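PDB 2IEE: probable ABC transporter extracellular-binding protein YckB from Bacillus subtilis, which probably serves as the solute-binding component of a binding-protein-dependent ABC transport system at the cell membrane. Local coordinates for residues T113-K118 with Q164-V169; D119-I124 with N195-P200; K128-K133 with Y150-V155; K134-A139 with G172-I177. One frame throughout, in Å; residues are numbered along the deposited sequence.

Contact 1. Residues T113-K118 with Q164-V169; sequences TAIVRK and QYLKDV
R117, I115 and V116 meet V169 and L166 where helix 162-171 packs on the mixed sheet of an alpha/beta lobe, as in other solute-binding proteins of family 3. The axes of strand 113-116 and helix 164-169 come within 9.1 Å at 63°; I115 and V116 of the strand and R117 just after it meet L166 and V169 of the helix. R117 carries the polar part, and its chain skirts the helix carbonyl of V169. CB stands off, 4.6 Å from V169 O. With CG anti to the carbonyl carbon (chi1 -81°), CG itself lies 3.1 Å from V169 O, and CD follows alongside at 3.4 Å from the same oxygen. A bend at chi3 then sets NE where it pairs with D120. At the tip NH1 donates to V169 O over 2.8 Å, arriving in the carbonyl plane on a lone pair, with the oxygen only 1° out of the guanidinium plane. NH1 also reaches T174 O, and NH2 bridges to D175 OD1, which together fix the rotation of the flat group. A positive charge so near the C-terminal carbonyls would probably interact favourably with the helix end. An alanine at R117 would probably leave V169 O without this donor and D120 and D175 without their cationic mate. Beside this polar group the contact is apolar: V169 CG1 is 3.8 Å from V116 C, and one turn back along the helix I115 and L166 cross obliquely, CD1 of I115 lying 3.9 Å from CD2 of L166.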
loop_
_atom_site.group_PDB
_atom_site.type_symbol
_atom_site.label_atom_id
_atom_site.label_comp_id
_atom_site.label_asym_id
_atom_site.label_seq_id
_atom_site.Cartn_x
_atom_site.Cartn_y
_atom_site.Cartn_z
ATOM N N THR A 113 4.516 -7.307 -8.488
ATOM C CA THR A 113 5.642 -8.122 -8.913
ATOM C C THR A 113 5.332 -9.568 -8.571
ATOM O O THR A 113 4.212 -9.891 -8.178
ATOM C CB THR A 113 6.958 -7.696 -8.215
ATOM O OG1 THR A 113 6.789 -7.733 -6.792
ATOM C CG2 THR A 113 7.351 -6.287 -8.636
ATOM N N ALA A 114 6.320 -10.438 -8.737
ATOM C CA ALA A 114 6.142 -11.849 -8.448
ATOM C C ALA A 114 7.335 -12.423 -7.701
ATOM O O ALA A 114 8.485 -12.125 -8.017
ATOM C CB ALA A 114 5.939 -12.623 -9.749
ATOM N N ILE A 115 7.055 -13.239 -6.697
ATOM C CA ILE A 115 8.111 -13.898 -5.960
ATOM C C ILE A 115 8.131 -15.320 -6.502
ATOM O O ILE A 115 7.098 -15.985 -6.569
ATOM C CB ILE A 115 7.842 -13.911 -4.449
ATOM C CG1 ILE A 115 8.349 -12.608 -3.834
ATOM C CG2 ILE A 115 8.526 -15.116 -3.801
ATOM C CD1 ILE A 115 8.037 -12.475 -2.355
ATOM N N VAL A 116 9.312 -15.758 -6.916
ATOM C CA VAL A 116 9.502 -17.091 -7.475
ATOM C C VAL A 116 10.741 -17.682 -6.806
ATOM O O VAL A 116 11.342 -17.032 -5.954
ATOM C CB VAL A 116 9.727 -17.008 -9.006
ATOM C CG1 VAL A 116 8.472 -16.462 -9.690
ATOM C CG2 VAL A 116 10.915 -16.093 -9.317
ATOM N N ARG A 117 11.115 -18.905 -7.174
ATOM C CA ARG A 117 12.303 -19.521 -6.595
ATOM C C ARG A 117 13.565 -18.795 -7.052
ATOM O O ARG A 117 13.651 -18.341 -8.189
ATOM C CB ARG A 117 12.395 -20.999 -6.988
ATOM C CG ARG A 117 11.533 -21.916 -6.135
ATOM C CD ARG A 117 11.630 -23.355 -6.611
ATOM N NE ARG A 117 10.884 -23.576 -7.846
ATOM C CZ ARG A 117 9.553 -23.539 -7.927
ATOM N NH1 ARG A 117 8.826 -23.284 -6.845
ATOM N NH2 ARG A 117 8.948 -23.776 -9.085
ATOM N N LYS A 118 14.542 -18.683 -6.156
ATOM C CA LYS A 118 15.797 -18.015 -6.483
ATOM C C LYS A 118 16.656 -18.848 -7.437
ATOM O O LYS A 118 17.324 -18.294 -8.316
ATOM C CB LYS A 118 16.599 -17.721 -5.208
ATOM C CG LYS A 118 17.917 -16.971 -5.471
ATOM C CD LYS A 118 18.753 -16.809 -4.207
ATOM C CE LYS A 118 18.038 -15.957 -3.167
ATOM N NZ LYS A 118 18.800 -15.897 -1.890
ATOM N N GLN A 164 4.793 -19.358 5.635
ATOM C CA GLN A 164 4.356 -20.604 5.022
ATOM C C GLN A 164 4.277 -20.460 3.505
ATOM O O GLN A 164 4.780 -21.304 2.766
ATOM C CB GLN A 164 2.991 -21.014 5.582
ATOM C CG GLN A 164 2.555 -22.392 5.147
ATOM C CD GLN A 164 3.581 -23.452 5.495
ATOM O OE1 GLN A 164 3.887 -23.674 6.668
ATOM N NE2 GLN A 164 4.124 -24.110 4.475
ATOM N N TYR A 165 3.644 -19.387 3.046
ATOM C CA TYR A 165 3.519 -19.138 1.618
ATOM C C TYR A 165 4.893 -19.122 0.953
ATOM O O TYR A 165 5.108 -19.756 -0.076
ATOM C CB TYR A 165 2.841 -17.790 1.365
ATOM C CG TYR A 165 1.347 -17.765 1.588
ATOM C CD1 TYR A 165 0.490 -18.512 0.787
ATOM C CD2 TYR A 165 0.784 -16.946 2.563
ATOM C CE1 TYR A 165 -0.891 -18.439 0.947
ATOM C CE2 TYR A 165 -0.598 -16.866 2.733
ATOM C CZ TYR A 165 -1.428 -17.613 1.916
ATOM O OH TYR A 165 -2.789 -17.511 2.054
ATOM N N LEU A 166 5.825 -18.395 1.555
ATOM C CA LEU A 166 7.168 -18.269 1.006
ATOM C C LEU A 166 7.939 -19.592 0.963
ATOM O O LEU A 166 8.605 -19.888 -0.028
ATOM C CB LEU A 166 7.948 -17.218 1.804
ATOM C CG LEU A 166 7.319 -15.816 1.806
ATOM C CD1 LEU A 166 8.001 -14.952 2.859
ATOM C CD2 LEU A 166 7.448 -15.176 0.419
ATOM N N LYS A 167 7.844 -20.387 2.026
ATOM C CA LYS A 167 8.555 -21.664 2.063
ATOM C C LYS A 167 8.041 -22.660 1.033
ATOM O O LYS A 167 8.809 -23.466 0.511
ATOM C CB LYS A 167 8.479 -22.293 3.459
ATOM C CG LYS A 167 9.222 -21.505 4.515
ATOM C CD LYS A 167 9.395 -22.308 5.791
ATOM C CE LYS A 167 10.032 -21.460 6.884
ATOM N NZ LYS A 167 11.324 -20.848 6.449
ATOM N N ASP A 168 6.744 -22.607 0.742
ATOM C CA ASP A 168 6.158 -23.511 -0.238
ATOM C C ASP A 168 6.674 -23.175 -1.629
ATOM O O ASP A 168 6.753 -24.042 -2.502
ATOM C CB ASP A 168 4.626 -23.431 -0.199
ATOM C CG ASP A 168 4.050 -23.963 1.104
ATOM O OD1 ASP A 168 4.644 -24.903 1.678
ATOM O OD2 ASP A 168 3.005 -23.450 1.550
ATOM N N VAL A 169 7.009 -21.908 -1.845
ATOM C CA VAL A 169 7.556 -21.509 -3.130
ATOM C C VAL A 169 8.963 -22.096 -3.178
ATOM O O VAL A 169 9.333 -22.785 -4.133
ATOM C CB VAL A 169 7.667 -19.982 -3.268
ATOM C CG1 VAL A 169 8.486 -19.636 -4.515
ATOM C CG2 VAL A 169 6.288 -19.363 -3.359
#

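Contact 2. Residues D119-I124 with N195-P200; sequences DDLSGI and NITIHP
The backbones of D119 and L121 pass N195 and H199 with CA-CA separations of 6.8 Å (D119-N195) and 6.7 Å (L121-H199), where the loop after strand 108-116 packs on the approach to and start of strand 197-214, its neighbour in the mixed sheet. N195 grips D119 twice. Its CG, anti to the backbone N (chi1 176°), carries the amide toward D119; OD1 accepts D119 N at 2.9 Å, in the amide plane on a lone pair, while ND2 gives a weak bond to D119 OD1 at 3.2 Å. The side chains cross at about a right angle, carboxylate and amide planes 76° apart. An alanine at N195 would probably leave D119 N without this acceptor and the D119 carboxylate with a weaker hold on its rotation. L121 CD2 touches T197 CG2 at 3.9 Å. The loop turns through left-handed backbone angles at L121, S122 and G123, entered by an Asx turn, D120 OD1 accepting S122 N. H199 NE2 donates to I124 O over 2.7 Å; the oxygen lies in the ring plane, NE2 49° above the carbonyl plane. Because H199 ND1 accepts from D201 N, the pattern is consistent with a neutral imidazole protonated at NE2.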
loop_
_atom_site.group_PDB
_atom_site.type_symbol
_atom_site.label_atom_id
_atom_site.label_comp_id
_atom_site.label_asym_id
_atom_site.label_seq_id
_atom_site.Cartn_x
_atom_site.Cartn_y
_atom_site.Cartn_z
ATOM N N ASP A 119 16.633 -20.171 -7.278
ATOM C CA ASP A 119 17.451 -21.035 -8.129
ATOM C C ASP A 119 16.999 -21.201 -9.580
ATOM O O ASP A 119 17.840 -21.260 -10.469
ATOM C CB ASP A 119 17.637 -22.415 -7.485
ATOM C CG ASP A 119 16.331 -23.146 -7.255
ATOM O OD1 ASP A 119 15.252 -22.611 -7.591
ATOM O OD2 ASP A 119 16.388 -24.275 -6.728
ATOM N N ASP A 120 15.697 -21.288 -9.838
ATOM C CA ASP A 120 15.244 -21.429 -11.227
ATOM C C ASP A 120 14.120 -20.471 -11.620
ATOM O O ASP A 120 13.513 -20.612 -12.685
ATOM C CB ASP A 120 14.810 -22.872 -11.518
ATOM C CG ASP A 120 13.699 -23.358 -10.594
ATOM O OD1 ASP A 120 13.045 -22.527 -9.933
ATOM O OD2 ASP A 120 13.476 -24.587 -10.544
ATOM N N LEU A 121 13.848 -19.496 -10.757
ATOM C CA LEU A 121 12.801 -18.516 -11.016
ATOM C C LEU A 121 11.479 -19.201 -11.340
ATOM O O LEU A 121 10.629 -18.632 -12.026
ATOM C CB LEU A 121 13.220 -17.603 -12.175
ATOM C CG LEU A 121 14.543 -16.852 -11.971
ATOM C CD1 LEU A 121 14.979 -16.196 -13.275
ATOM C CD2 LEU A 121 14.384 -15.811 -10.867
ATOM N N SER A 122 11.319 -20.425 -10.841
ATOM C CA SER A 122 10.107 -21.213 -11.053
ATOM C C SER A 122 9.761 -21.420 -12.533
ATOM O O SER A 122 8.592 -21.594 -12.886
ATOM C CB SER A 122 8.918 -20.561 -10.328
ATOM O OG SER A 122 9.186 -20.402 -8.939
ATOM N N GLY A 123 10.779 -21.397 -13.390
ATOM C CA GLY A 123 10.568 -21.601 -14.815
ATOM C C GLY A 123 9.741 -20.513 -15.471
ATOM O O GLY A 123 9.143 -20.716 -16.530
ATOM N N ILE A 124 9.713 -19.347 -14.839
ATOM C CA ILE A 124 8.943 -18.220 -15.344
ATOM C C ILE A 124 9.838 -17.134 -15.942
ATOM O O ILE A 124 10.820 -16.722 -15.318
ATOM C CB ILE A 124 8.090 -17.615 -14.203
ATOM C CG1 ILE A 124 7.100 -18.670 -13.697
ATOM C CG2 ILE A 124 7.377 -16.353 -14.684
ATOM C CD1 ILE A 124 6.355 -18.297 -12.419
ATOM N N ASN A 195 14.889 -19.936 -0.459
ATOM C CA ASN A 195 15.032 -20.003 -1.908
ATOM C C ASN A 195 13.905 -19.260 -2.614
ATOM O O ASN A 195 13.074 -19.864 -3.285
ATOM C CB ASN A 195 15.079 -21.457 -2.383
ATOM C CG ASN A 195 15.138 -21.570 -3.900
ATOM O OD1 ASN A 195 15.789 -20.771 -4.571
ATOM N ND2 ASN A 195 14.465 -22.575 -4.442
ATOM N N ILE A 196 13.887 -17.942 -2.444
ATOM C CA ILE A 196 12.886 -17.086 -3.064
ATOM C C ILE A 196 13.543 -15.778 -3.485
ATOM O O ILE A 196 14.594 -15.397 -2.972
ATOM C CB ILE A 196 11.733 -16.724 -2.090
ATOM C CG1 ILE A 196 12.285 -15.909 -0.916
ATOM C CG2 ILE A 196 11.034 -17.986 -1.606
ATOM C CD1 ILE A 196 11.217 -15.387 0.035
ATOM N N THR A 197 12.912 -15.090 -4.421
ATOM C CA THR A 197 13.417 -13.814 -4.890
ATOM C C THR A 197 12.296 -13.169 -5.681
ATOM O O THR A 197 11.316 -13.828 -6.026
ATOM C CB THR A 197 14.639 -13.993 -5.815
ATOM O OG1 THR A 197 15.150 -12.708 -6.194
ATOM C CG2 THR A 197 14.239 -14.763 -7.071
ATOM N N ILE A 198 12.430 -11.879 -5.950
ATOM C CA ILE A 198 11.439 -11.161 -6.731
ATOM C C ILE A 198 11.890 -11.326 -8.173
ATOM O O ILE A 198 13.054 -11.082 -8.487
ATOM C CB ILE A 198 11.412 -9.666 -6.353
ATOM C CG1 ILE A 198 10.934 -9.525 -4.901
ATOM C CG2 ILE A 198 10.521 -8.898 -7.317
ATOM C CD1 ILE A 198 10.820 -8.100 -4.393
ATOM N N HIS A 199 10.993 -11.772 -9.045
ATOM C CA HIS A 199 11.361 -11.964 -10.447
ATOM C C HIS A 199 11.841 -10.633 -11.022
ATOM O O HIS A 199 11.159 -9.622 -10.911
ATOM C CB HIS A 199 10.172 -12.493 -11.252
ATOM C CG HIS A 199 10.548 -12.999 -12.609
ATOM N ND1 HIS A 199 10.967 -12.169 -13.624
ATOM C CD2 HIS A 199 10.602 -14.258 -13.106
ATOM C CE1 HIS A 199 11.263 -12.892 -14.690
ATOM N NE2 HIS A 199 11.050 -14.163 -14.403
ATOM N N PRO A 200 13.025 -10.625 -11.652
ATOM C CA PRO A 200 13.610 -9.419 -12.240
ATOM C C PRO A 200 12.919 -8.769 -13.433
ATOM O O PRO A 200 13.147 -7.593 -13.695
ATOM C CB PRO A 200 15.035 -9.861 -12.581
ATOM C CG PRO A 200 14.852 -11.310 -12.938
ATOM C CD PRO A 200 13.909 -11.789 -11.847
#

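Contact 3. Residues K128-K133 with Y150-V155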
loop_
_atom_site.group_PDB
_atom_site.type_symbol
_atom_site.label_atom_id
_atom_site.label_comp_id
_atom_site.label_asym_id
_atom_site.label_seq_id
_atom_site.Cartn_x
_atom_site.Cartn_y
_atom_site.Cartn_z
ATOM N N LYS A 128 3.219 -14.365 -19.206
ATOM C CA LYS A 128 2.640 -15.439 -20.000
ATOM C C LYS A 128 3.004 -16.828 -19.465
ATOM O O LYS A 128 2.232 -17.769 -19.627
ATOM C CB LYS A 128 3.102 -15.318 -21.457
ATOM C CG LYS A 128 2.716 -16.498 -22.338
ATOM C CD LYS A 128 3.128 -16.262 -23.790
ATOM C CE LYS A 128 2.942 -17.514 -24.639
ATOM N NZ LYS A 128 3.786 -18.637 -24.133
ATOM N N ASP A 129 4.173 -16.952 -18.833
ATOM C CA ASP A 129 4.616 -18.243 -18.306
ATOM C C ASP A 129 3.902 -18.666 -17.025
ATOM O O ASP A 129 4.147 -19.753 -16.492
ATOM C CB ASP A 129 6.130 -18.249 -18.076
ATOM C CG ASP A 129 6.923 -18.087 -19.366
ATOM O OD1 ASP A 129 6.518 -18.652 -20.407
ATOM O OD2 ASP A 129 7.969 -17.407 -19.335
ATOM N N LEU A 130 3.016 -17.811 -16.533
ATOM C CA LEU A 130 2.249 -18.118 -15.334
ATOM C C LEU A 130 1.246 -19.222 -15.659
ATOM O O LEU A 130 0.696 -19.865 -14.763
ATOM C CB LEU A 130 1.506 -16.872 -14.863
ATOM C CG LEU A 130 1.908 -16.250 -13.526
ATOM C CD1 LEU A 130 3.412 -16.069 -13.441
ATOM C CD2 LEU A 130 1.194 -14.921 -13.385
ATOM N N LYS A 131 1.014 -19.442 -16.950
ATOM C CA LYS A 131 0.071 -20.465 -17.398
ATOM C C LYS A 131 0.424 -21.850 -16.859
ATOM O O LYS A 131 1.495 -22.384 -17.148
ATOM C CB LYS A 131 0.032 -20.499 -18.928
ATOM C CG LYS A 131 -0.940 -21.513 -19.505
ATOM C CD LYS A 131 -1.001 -21.419 -21.025
ATOM C CE LYS A 131 -1.878 -22.517 -21.614
ATOM N NZ LYS A 131 -1.329 -23.878 -21.329
ATOM N N GLY A 132 -0.480 -22.421 -16.069
ATOM C CA GLY A 132 -0.245 -23.741 -15.517
ATOM C C GLY A 132 0.565 -23.756 -14.232
ATOM O O GLY A 132 0.772 -24.816 -13.639
ATOM N N LYS A 133 1.026 -22.592 -13.795
ATOM C CA LYS A 133 1.810 -22.518 -12.572
ATOM C C LYS A 133 0.919 -22.457 -11.347
ATOM O O LYS A 133 -0.249 -22.087 -11.437
ATOM C CB LYS A 133 2.717 -21.289 -12.597
ATOM C CG LYS A 133 3.736 -21.299 -13.709
ATOM C CD LYS A 133 4.815 -22.343 -13.490
ATOM C CE LYS A 133 5.826 -22.298 -14.624
ATOM N NZ LYS A 133 6.963 -23.220 -14.387
ATOM N N TYR A 150 -3.794 -14.997 -16.625
ATOM C CA TYR A 150 -2.708 -15.651 -17.332
ATOM C C TYR A 150 -2.729 -17.172 -17.254
ATOM O O TYR A 150 -1.787 -17.832 -17.685
ATOM C CB TYR A 150 -1.375 -15.091 -16.844
ATOM C CG TYR A 150 -1.113 -13.716 -17.405
ATOM C CD1 TYR A 150 -0.592 -13.558 -18.688
ATOM C CD2 TYR A 150 -1.438 -12.570 -16.682
ATOM C CE1 TYR A 150 -0.401 -12.298 -19.238
ATOM C CE2 TYR A 150 -1.250 -11.298 -17.223
ATOM C CZ TYR A 150 -0.732 -11.174 -18.502
ATOM O OH TYR A 150 -0.548 -9.925 -19.046
ATOM N N GLY A 151 -3.806 -17.724 -16.705
ATOM C CA GLY A 151 -3.945 -19.168 -16.640
ATOM C C GLY A 151 -3.236 -19.914 -15.532
ATOM O O GLY A 151 -2.951 -21.104 -15.674
ATOM N N ALA A 152 -2.962 -19.235 -14.425
ATOM C CA ALA A 152 -2.283 -19.877 -13.306
ATOM C C ALA A 152 -3.275 -20.663 -12.461
ATOM O O ALA A 152 -4.445 -20.298 -12.366
ATOM C CB ALA A 152 -1.585 -18.830 -12.447
ATOM N N LYS A 153 -2.811 -21.754 -11.867
ATOM C CA LYS A 153 -3.659 -22.559 -11.000
ATOM C C LYS A 153 -3.678 -21.835 -9.664
ATOM O O LYS A 153 -2.622 -21.510 -9.117
ATOM C CB LYS A 153 -3.064 -23.953 -10.797
ATOM C CG LYS A 153 -2.827 -24.734 -12.077
ATOM C CD LYS A 153 -2.295 -26.128 -11.778
ATOM C CE LYS A 153 -2.044 -26.900 -13.069
ATOM N NZ LYS A 153 -1.598 -28.289 -12.784
ATOM N N GLU A 154 -4.863 -21.570 -9.133
ATOM C CA GLU A 154 -4.937 -20.894 -7.848
ATOM C C GLU A 154 -4.824 -21.919 -6.729
ATOM O O GLU A 154 -5.538 -22.918 -6.721
ATOM C CB GLU A 154 -6.247 -20.120 -7.721
ATOM C CG GLU A 154 -6.530 -19.638 -6.309
ATOM C CD GLU A 154 -7.797 -18.812 -6.219
ATOM O OE1 GLU A 154 -8.764 -19.113 -6.949
ATOM O OE2 GLU A 154 -7.828 -17.866 -5.406
ATOM N N VAL A 155 -3.916 -21.678 -5.791
ATOM C CA VAL A 155 -3.737 -22.599 -4.677
ATOM C C VAL A 155 -4.588 -22.147 -3.495
ATOM O O VAL A 155 -4.479 -21.009 -3.038
ATOM C CB VAL A 155 -2.258 -22.679 -4.247
ATOM C CG1 VAL A 155 -2.108 -23.644 -3.080
ATOM C CG2 VAL A 155 -1.402 -23.135 -5.420
#
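K131 and G151 bring their CA atoms to 4.3 Å, and the hydrogen bonds of the first shell are main chain. G132 N donates to G151 O at 2.8 Å in a nearly straight bond (173°). Next along, K153 N meets K133 O at 2.6 Å. Between these bonds A152 CA approaches L130 O at 3.3 Å as a CA-H...O contact, and K131 CA makes a similar one with G151 O. Among the side chains Y150 buries the most surface: its CB touches CB of L130 at 3.9 Å, and its ring brings CD1 to 3.9 Å from K128 N. K131 CB lies 3.5 Å from Y150 O, and the extended chain of K153 runs past the turn, its CE 3.5 Å from G132 O.

In the next shell, each backbone is shaped by its own turn. L130 to K133 form a type II beta turn closed by K133 N on L130 O, with G132 taking the positive phi of its third position; this places G132 N toward G151 O, and the chain leaving the turn presents K133 O to K153 N. Across from it G151, also at positive phi, is the C-prime residue of a Schellman motif that ends helix 142-149, with A152 N returning to A147 O. On the turn side, K133 NZ is held by S122 O. The bond from K153 N to K133 O begins the parallel pairing of strands 134-136 and 153-154, and the helix between them makes the whole a beta-alpha-beta crossover, here at the edge of the mixed sheet.

Contact 4. Residues K134-A139 with G172-I177; sequences KAAGAA and GRTDVI
K134, A136 and I177 bury the most surface here, K134 above all, where strands 134-136 and 176-180 pair in parallel within the mixed sheet; A135 bridges V176 with CA atoms 4.9 Å apart. K134 is tied at both ends. Its backbone N donates to D175 OD2 at 2.8 Å, on the lone pair turned away from OD1, and its carbonyl oxygen receives two donors, D175 N and V176 N. The side chain bends at chi3, and NZ reaches R173 O at 2.8 Å from well above that carbonyl plane (65°). NZ remains 4.8 Å from D175 OD2, a separation at which the opposite charges may still attract weakly, without contact. The backbone of A136 continues the pairing, with A136 N donating to V176 O at 3.0 Å. A136 and I177 point to the face of the sheet toward helix 162-171. There I177 chi2 (-60°) brings CD1 against A136 CB, though the separation of 3.3 Å between these two atoms is doubtful at this resolution. On the other face A135 CB and V176 CG1 touch at 3.9 Å.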
loop_
_atom_site.group_PDB
_atom_site.type_symbol
_atom_site.label_atom_id
_atom_site.label_comp_id
_atom_site.label_asym_id
_atom_site.label_seq_id
_atom_site.Cartn_x
_atom_site.Cartn_y
_atom_site.Cartn_z
ATOM N N LYS A 134 1.476 -22.825 -10.197
ATOM C CA LYS A 134 0.727 -22.791 -8.953
ATOM C C LYS A 134 0.935 -21.438 -8.283
ATOM O O LYS A 134 2.022 -21.139 -7.783
ATOM C CB LYS A 134 1.179 -23.938 -8.042
ATOM C CG LYS A 134 0.813 -25.323 -8.599
ATOM C CD LYS A 134 1.348 -26.477 -7.761
ATOM C CE LYS A 134 2.861 -26.573 -7.860
ATOM N NZ LYS A 134 3.398 -27.782 -7.176
ATOM N N ALA A 135 -0.115 -20.618 -8.297
ATOM C CA ALA A 135 -0.073 -19.285 -7.708
ATOM C C ALA A 135 -0.760 -19.241 -6.343
ATOM O O ALA A 135 -1.873 -19.750 -6.168
ATOM C CB ALA A 135 -0.718 -18.276 -8.658
ATOM N N ALA A 136 -0.089 -18.629 -5.374
ATOM C CA ALA A 136 -0.624 -18.537 -4.023
ATOM C C ALA A 136 -0.710 -17.101 -3.526
ATOM O O ALA A 136 -0.135 -16.187 -4.126
ATOM C CB ALA A 136 0.229 -19.369 -3.075
ATOM N N GLY A 137 -1.430 -16.921 -2.420
ATOM C CA GLY A 137 -1.618 -15.605 -1.832
ATOM C C GLY A 137 -3.098 -15.347 -1.590
ATOM O O GLY A 137 -3.916 -16.245 -1.782
ATOM N N ALA A 138 -3.446 -14.128 -1.174
ATOM C CA ALA A 138 -4.840 -13.767 -0.909
ATOM C C ALA A 138 -5.747 -14.130 -2.080
ATOM O O ALA A 138 -5.422 -13.870 -3.239
ATOM C CB ALA A 138 -4.950 -12.275 -0.603
ATOM N N ALA A 139 -6.899 -14.709 -1.759
ATOM C CA ALA A 139 -7.863 -15.161 -2.758
ATOM C C ALA A 139 -8.590 -14.111 -3.604
ATOM O O ALA A 139 -8.674 -14.253 -4.823
ATOM C CB ALA A 139 -8.889 -16.070 -2.084
ATOM N N GLY A 172 9.047 -25.755 -3.663
ATOM C CA GLY A 172 8.575 -26.283 -4.928
ATOM C C GLY A 172 7.134 -26.761 -4.816
ATOM O O GLY A 172 6.591 -27.299 -5.775
ATOM N N ARG A 173 6.517 -26.582 -3.647
ATOM C CA ARG A 173 5.124 -26.988 -3.453
ATOM C C ARG A 173 4.205 -26.041 -4.234
ATOM O O ARG A 173 3.138 -26.440 -4.696
ATOM C CB ARG A 173 4.762 -27.005 -1.962
ATOM C CG ARG A 173 5.527 -28.050 -1.177
ATOM C CD ARG A 173 4.963 -28.258 0.236
ATOM N NE ARG A 173 3.588 -28.747 0.212
ATOM C CZ ARG A 173 2.527 -28.020 0.547
ATOM N NH1 ARG A 173 2.678 -26.761 0.941
ATOM N NH2 ARG A 173 1.310 -28.548 0.474
ATOM N N THR A 174 4.626 -24.784 -4.361
ATOM C CA THR A 174 3.905 -23.791 -5.152
ATOM C C THR A 174 4.963 -23.159 -6.053
ATOM O O THR A 174 6.156 -23.443 -5.905
ATOM C CB THR A 174 3.250 -22.691 -4.298
ATOM O OG1 THR A 174 4.230 -22.106 -3.428
ATOM C CG2 THR A 174 2.073 -23.267 -3.494
ATOM N N ASP A 175 4.547 -22.297 -6.975
ATOM C CA ASP A 175 5.501 -21.690 -7.898
ATOM C C ASP A 175 5.688 -20.187 -7.827
ATOM O O ASP A 175 6.804 -19.686 -7.974
ATOM C CB ASP A 175 5.117 -22.022 -9.334
ATOM C CG ASP A 175 5.088 -23.499 -9.598
ATOM O OD1 ASP A 175 6.105 -24.158 -9.318
ATOM O OD2 ASP A 175 4.054 -23.991 -10.097
ATOM N N VAL A 176 4.600 -19.463 -7.604
ATOM C CA VAL A 176 4.687 -18.020 -7.616
ATOM C C VAL A 176 3.685 -17.335 -6.701
ATOM O O VAL A 176 2.610 -17.870 -6.422
ATOM C CB VAL A 176 4.472 -17.536 -9.067
ATOM C CG1 VAL A 176 3.082 -17.950 -9.527
ATOM C CG2 VAL A 176 4.659 -16.027 -9.182
ATOM N N ILE A 177 4.064 -16.150 -6.228
ATOM C CA ILE A 177 3.215 -15.321 -5.379
ATOM C C ILE A 177 3.182 -13.946 -6.033
ATOM O O ILE A 177 4.231 -13.349 -6.276
ATOM C CB ILE A 177 3.788 -15.110 -3.963
ATOM C CG1 ILE A 177 4.024 -16.448 -3.275
ATOM C CG2 ILE A 177 2.802 -14.274 -3.123
ATOM C CD1 ILE A 177 2.778 -17.255 -3.118
#

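In the fold
All four contacts belong to one lobe and its mixed sheet, on the same side of the chain's centre. Contacts 1 and 4 are buried, contact 2 is partly so, and contact 3 lies at the surface. Contact 1 uses helix 162-171 and contact 4, its centre 7 Å away, the turn and strand that follow it, next to strand 108-116; R117 and D175 join them through a salt bridge. Contacts 1 and 2 meet through neighbouring strands 108-116 and 197-214, contacts 3 and 4 through strands 134-136 and 153-154. The chemistry differs accordingly: apolar packing with an arginine hub in contact 1, side-chain polar bridges to a loop in contact 2, and backbone pairing in contacts 3 and 4.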